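Local coordinates for 6-aminohexanoate-dimer hydrolase (Bacillus anthracis, PDB 4GB7), which probably hydrolyses the amide bond of 6-aminohexanoate dimers, as a member of the beta-lactamase clan of serine hydrolases, at residues Ala307-Leu318 against Leu379-Val390. Numbering follows the deposited sequence. Where two conformers were deposited one is given.
With NO3 (nitrate ion), chain C.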
loop_
_atom_site.group_PDB
_atom_site.type_symbol
_atom_site.label_atom_id
_atom_site.label_comp_id
_atom_site.label_asym_id
_atom_site.label_seq_id
_atom_site.Cartn_x
_atom_site.Cartn_y
_atom_site.Cartn_z
ATOM N N ALA A 307 5.870 -4.081 10.592
ATOM C CA ALA A 307 6.899 -3.466 9.765
ATOM C C ALA A 307 7.933 -4.474 9.263
ATOM O O ALA A 307 8.319 -4.429 8.073
ATOM C CB ALA A 307 7.608 -2.314 10.498
ATOM N N ARG A 308 8.400 -5.352 10.159
ATOM C CA ARG A 308 9.326 -6.377 9.742
ATOM C C ARG A 308 8.679 -7.325 8.740
ATOM O O ARG A 308 9.356 -7.790 7.850
ATOM C CB ARG A 308 9.878 -7.173 10.919
ATOM C CG ARG A 308 10.921 -6.365 11.667
ATOM C CD ARG A 308 11.770 -7.204 12.627
ATOM N NE ARG A 308 10.962 -7.878 13.612
ATOM C CZ ARG A 308 10.599 -7.400 14.805
ATOM N NH1 ARG A 308 9.842 -8.145 15.596
ATOM N NH2 ARG A 308 10.988 -6.200 15.236
ATOM N N ASP A 309 7.397 -7.606 8.909
ATOM C CA ASP A 309 6.741 -8.496 7.966
ATOM C C ASP A 309 6.655 -7.839 6.589
ATOM O O ASP A 309 6.858 -8.506 5.566
ATOM C CB ASP A 309 5.361 -8.961 8.469
ATOM C CG ASP A 309 5.483 -10.065 9.548
ATOM O OD1 ASP A 309 6.601 -10.644 9.669
ATOM O OD2 ASP A 309 4.488 -10.418 10.207
HETATM N N MSE A 310 6.342 -6.565 6.543
HETATM C CA MSE A 310 6.369 -5.836 5.279
HETATM C C MSE A 310 7.757 -5.822 4.683
HETATM O O MSE A 310 7.903 -5.920 3.488
HETATM C CB MSE A 310 5.884 -4.419 5.419
HETATM C CG MSE A 310 4.432 -4.317 5.592
HETATM SE SE MSE A 310 3.436 -5.079 4.079
HETATM C CE MSE A 310 4.665 -4.724 2.626
ATOM N N ALA A 311 8.794 -5.750 5.520
ATOM C CA ALA A 311 10.161 -5.824 5.039
ATOM C C ALA A 311 10.495 -7.172 4.396
ATOM O O ALA A 311 11.230 -7.243 3.418
ATOM C CB ALA A 311 11.110 -5.523 6.166
ATOM N N ARG A 312 9.957 -8.251 4.965
ATOM C CA ARG A 312 10.124 -9.565 4.382
ATOM C C ARG A 312 9.525 -9.593 2.991
ATOM O O ARG A 312 10.141 -10.112 2.051
ATOM C CB ARG A 312 9.453 -10.641 5.234
ATOM C CG ARG A 312 10.080 -10.838 6.611
ATOM C CD ARG A 312 9.360 -11.904 7.456
ATOM N NE ARG A 312 10.189 -12.274 8.589
ATOM C CZ ARG A 312 10.251 -11.570 9.724
ATOM N NH1 ARG A 312 9.469 -10.510 9.926
ATOM N NH2 ARG A 312 11.116 -11.932 10.658
ATOM N N PHE A 313 8.351 -9.007 2.830
ATOM C CA PHE A 313 7.719 -8.951 1.496
ATOM C C PHE A 313 8.571 -8.085 0.516
ATOM O O PHE A 313 8.775 -8.404 -0.617
ATOM C CB PHE A 313 6.333 -8.355 1.601
ATOM C CG PHE A 313 5.637 -8.215 0.278
ATOM C CD1 PHE A 313 5.204 -9.339 -0.378
ATOM C CD2 PHE A 313 5.400 -6.969 -0.312
ATOM C CE1 PHE A 313 4.542 -9.229 -1.577
ATOM C CE2 PHE A 313 4.731 -6.861 -1.527
ATOM C CZ PHE A 313 4.306 -7.984 -2.149
ATOM N N GLY A 314 9.116 -6.987 1.031
ATOM C CA GLY A 314 10.031 -6.166 0.266
ATOM C C GLY A 314 11.235 -6.935 -0.249
ATOM O O GLY A 314 11.641 -6.797 -1.413
ATOM N N GLN A 315 11.820 -7.724 0.651
ATOM C CA GLN A 315 12.993 -8.545 0.327
ATOM C C GLN A 315 12.581 -9.574 -0.741
ATOM O O GLN A 315 13.361 -9.833 -1.643
ATOM C CB GLN A 315 13.544 -9.249 1.551
ATOM C CG GLN A 315 14.779 -10.071 1.272
ATOM C CD GLN A 315 15.946 -9.226 0.874
ATOM O OE1 GLN A 315 16.109 -8.094 1.370
ATOM N NE2 GLN A 315 16.821 -9.788 0.061
ATOM N N LEU A 316 11.373 -10.116 -0.649
ATOM C CA LEU A 316 10.890 -11.054 -1.654
ATOM C C LEU A 316 10.912 -10.415 -3.033
ATOM O O LEU A 316 11.352 -11.044 -4.008
ATOM C CB LEU A 316 9.476 -11.510 -1.333
ATOM C CG LEU A 316 8.837 -12.497 -2.306
ATOM C CD1 LEU A 316 9.608 -13.804 -2.324
ATOM C CD2 LEU A 316 7.367 -12.700 -1.964
ATOM N N LEU A 317 10.490 -9.159 -3.111
ATOM C CA LEU A 317 10.438 -8.446 -4.375
ATOM C C LEU A 317 11.837 -8.042 -4.817
ATOM O O LEU A 317 12.179 -8.101 -5.990
ATOM C CB LEU A 317 9.498 -7.259 -4.269
ATOM C CG LEU A 317 8.033 -7.666 -4.449
ATOM C CD1 LEU A 317 7.115 -6.665 -3.788
ATOM C CD2 LEU A 317 7.702 -7.875 -5.935
ATOM N N LEU A 318 12.670 -7.659 -3.860
ATOM C CA LEU A 318 14.055 -7.408 -4.175
ATOM C C LEU A 318 14.698 -8.636 -4.832
ATOM O O LEU A 318 15.493 -8.505 -5.767
ATOM C CB LEU A 318 14.792 -6.932 -2.926
ATOM C CG LEU A 318 16.210 -6.494 -3.125
ATOM C CD1 LEU A 318 16.314 -5.268 -4.085
ATOM C CD2 LEU A 318 16.830 -6.211 -1.744
ATOM N N LEU A 379 6.477 1.565 1.285
ATOM C CA LEU A 379 7.381 0.434 1.032
ATOM C C LEU A 379 8.256 0.795 -0.128
ATOM O O LEU A 379 7.754 1.008 -1.262
ATOM C CB LEU A 379 6.606 -0.855 0.714
ATOM C CG LEU A 379 7.437 -2.075 0.358
ATOM C CD1 LEU A 379 8.448 -2.532 1.418
ATOM C CD2 LEU A 379 6.467 -3.211 -0.023
ATOM N N TYR A 380 9.537 0.832 0.093
ATOM C CA TYR A 380 10.520 1.374 -0.890
ATOM C C TYR A 380 11.602 0.301 -1.145
ATOM O O TYR A 380 12.236 -0.213 -0.203
ATOM C CB TYR A 380 11.146 2.637 -0.314
ATOM C CG TYR A 380 12.270 3.266 -1.124
ATOM C CD1 TYR A 380 12.018 4.254 -2.092
ATOM C CD2 TYR A 380 13.591 2.922 -0.907
ATOM C CE1 TYR A 380 13.046 4.848 -2.820
ATOM C CE2 TYR A 380 14.624 3.504 -1.627
ATOM C CZ TYR A 380 14.347 4.494 -2.566
ATOM O OH TYR A 380 15.361 5.099 -3.271
ATOM N N ILE A 381 11.809 -0.044 -2.417
ATOM C CA ILE A 381 12.750 -1.082 -2.780
ATOM C C ILE A 381 13.781 -0.475 -3.706
ATOM O O ILE A 381 13.423 0.066 -4.776
ATOM C CB ILE A 381 12.034 -2.266 -3.473
ATOM C CG1 ILE A 381 10.881 -2.780 -2.525
ATOM C CG2 ILE A 381 13.062 -3.326 -3.866
ATOM C CD1 ILE A 381 10.064 -3.853 -3.132
ATOM N N ASP A 382 15.038 -0.616 -3.339
ATOM C CA ASP A 382 16.183 -0.081 -4.095
ATOM C C ASP A 382 17.018 -1.250 -4.588
ATOM O O ASP A 382 17.757 -1.844 -3.870
ATOM C CB ASP A 382 17.000 0.836 -3.171
ATOM C CG ASP A 382 18.295 1.340 -3.781
ATOM O OD1 ASP A 382 18.696 0.834 -4.836
ATOM O OD2 ASP A 382 18.894 2.316 -3.223
ATOM N N PRO A 383 16.839 -1.633 -5.865
ATOM C CA PRO A 383 17.582 -2.764 -6.381
ATOM C C PRO A 383 19.074 -2.482 -6.636
ATOM O O PRO A 383 19.852 -3.436 -6.750
ATOM C CB PRO A 383 16.861 -3.093 -7.660
ATOM C CG PRO A 383 16.027 -1.950 -7.983
ATOM C CD PRO A 383 16.021 -0.970 -6.869
ATOM N N LYS A 384 19.486 -1.203 -6.690
ATOM C CA LYS A 384 20.892 -0.894 -6.927
ATOM C C LYS A 384 21.690 -1.169 -5.634
ATOM O O LYS A 384 22.766 -1.784 -5.688
ATOM C CB LYS A 384 21.097 0.559 -7.369
ATOM C CG LYS A 384 22.520 0.898 -7.783
ATOM C CD LYS A 384 22.641 2.299 -8.350
ATOM C CE LYS A 384 24.001 2.554 -8.965
ATOM N NZ LYS A 384 24.867 3.145 -7.917
ATOM N N ALA A 385 21.180 -0.650 -4.515
ATOM C CA ALA A 385 21.805 -0.831 -3.210
ATOM C C ALA A 385 21.331 -2.053 -2.456
ATOM O O ALA A 385 21.798 -2.316 -1.334
ATOM C CB ALA A 385 21.673 0.409 -2.353
ATOM N N LYS A 386 20.416 -2.807 -3.054
ATOM C CA LYS A 386 19.863 -3.991 -2.424
ATOM C C LYS A 386 19.283 -3.639 -1.040
ATOM O O LYS A 386 19.641 -4.243 -0.045
ATOM C CB LYS A 386 20.957 -5.079 -2.377
ATOM C CG LYS A 386 21.408 -5.518 -3.770
ATOM C CD LYS A 386 22.910 -5.796 -3.854
ATOM C CE LYS A 386 23.786 -4.532 -3.793
ATOM N NZ LYS A 386 24.745 -4.532 -2.634
HETATM N N MSE A 387 18.427 -2.613 -0.997
HETATM C CA MSE A 387 17.878 -2.085 0.233
HETATM C C MSE A 387 16.367 -2.045 0.178
HETATM O O MSE A 387 15.763 -1.783 -0.876
HETATM C CB MSE A 387 18.438 -0.686 0.499
HETATM C CG MSE A 387 18.015 -0.118 1.782
HETATM SE SE MSE A 387 18.550 1.754 2.021
HETATM C CE MSE A 387 17.334 2.343 0.577
ATOM N N VAL A 388 15.761 -2.423 1.292
ATOM C CA VAL A 388 14.314 -2.287 1.515
ATOM C C VAL A 388 14.108 -1.318 2.682
ATOM O O VAL A 388 14.736 -1.471 3.743
ATOM C CB VAL A 388 13.677 -3.630 1.857
ATOM C CG1 VAL A 388 12.179 -3.499 2.203
ATOM C CG2 VAL A 388 13.903 -4.623 0.731
ATOM N N ILE A 389 13.174 -0.376 2.516
ATOM C CA ILE A 389 12.728 0.465 3.618
ATOM C C ILE A 389 11.219 0.323 3.772
ATOM O O ILE A 389 10.470 0.390 2.794
ATOM C CB ILE A 389 13.141 1.915 3.449
ATOM C CG1 ILE A 389 14.696 2.031 3.501
ATOM C CG2 ILE A 389 12.445 2.853 4.427
ATOM C CD1 ILE A 389 15.197 3.456 3.404
ATOM N N VAL A 390 10.815 0.079 4.993
ATOM C CA VAL A 390 9.414 0.112 5.432
ATOM C C VAL A 390 9.237 1.287 6.334
ATOM O O VAL A 390 9.965 1.436 7.310
ATOM C CB VAL A 390 8.973 -1.178 6.144
ATOM C CG1 VAL A 390 7.517 -1.069 6.606
ATOM C CG2 VAL A 390 9.097 -2.382 5.188
HETATM N N NO3 C . 19.655 -9.118 -1.726
HETATM O O1 NO3 C . 19.614 -8.791 -0.566
HETATM O O2 NO3 C . 18.590 -9.838 -2.264
HETATM O O3 NO3 C . 20.779 -8.797 -2.505
HETATM O O HOH W 1 17.925 -6.094 1.533
#
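G314, having no side chain, lets V388 press straight onto the helix backbone: V388 CG2 lies 3.7 Å from G314 C, while CG1 of the same valine rests over G314 CA. About one turn back along the helix, at A311, V390 does much the same, its CG2 meeting A311 N at 3.4 Å and touching both the methyl of A311 and CB of M310. Beta-branched residues suit these strand positions because both methyls spread over the helix without a long chain to hold it off. The axes of helix 307-318 and strand 387-390 come within 8.0 Å, at 148° to each other. This is the arrangement of the beta-lactamase fold, in which helices pack on both faces of an antiparallel sheet; helix 402-417 covers the other face, touching M387 and I389. On the neighbouring strand, L379 CD2 comes to the edge of the F313 ring, 3.9 Å from F313 CD2 and near the ring plane. In I381, chi1 (-55°) sets CG1 anti to the carbonyl carbon and turns CG2 to L318; the extended chi2 then carries CD1 to 3.6 Å from L317 CB. L318 straddles the hairpin end: its CD1 reaches P383 CA at 3.6 Å, its CD2 the backbone of K386. K386 and M387 both face D382 in a G1 beta bulge, whose left-handed position K386 fills with its positive phi. At the solvent-facing side, the Q315 amide serves two partners: OE1 accepts from a water that also donates to K386 O, and NE2 donates nearly straight (165°) to O1 of a nitrate, probably from the crystallisation liquor, and is also hydrogen-bonded to N319 OD1.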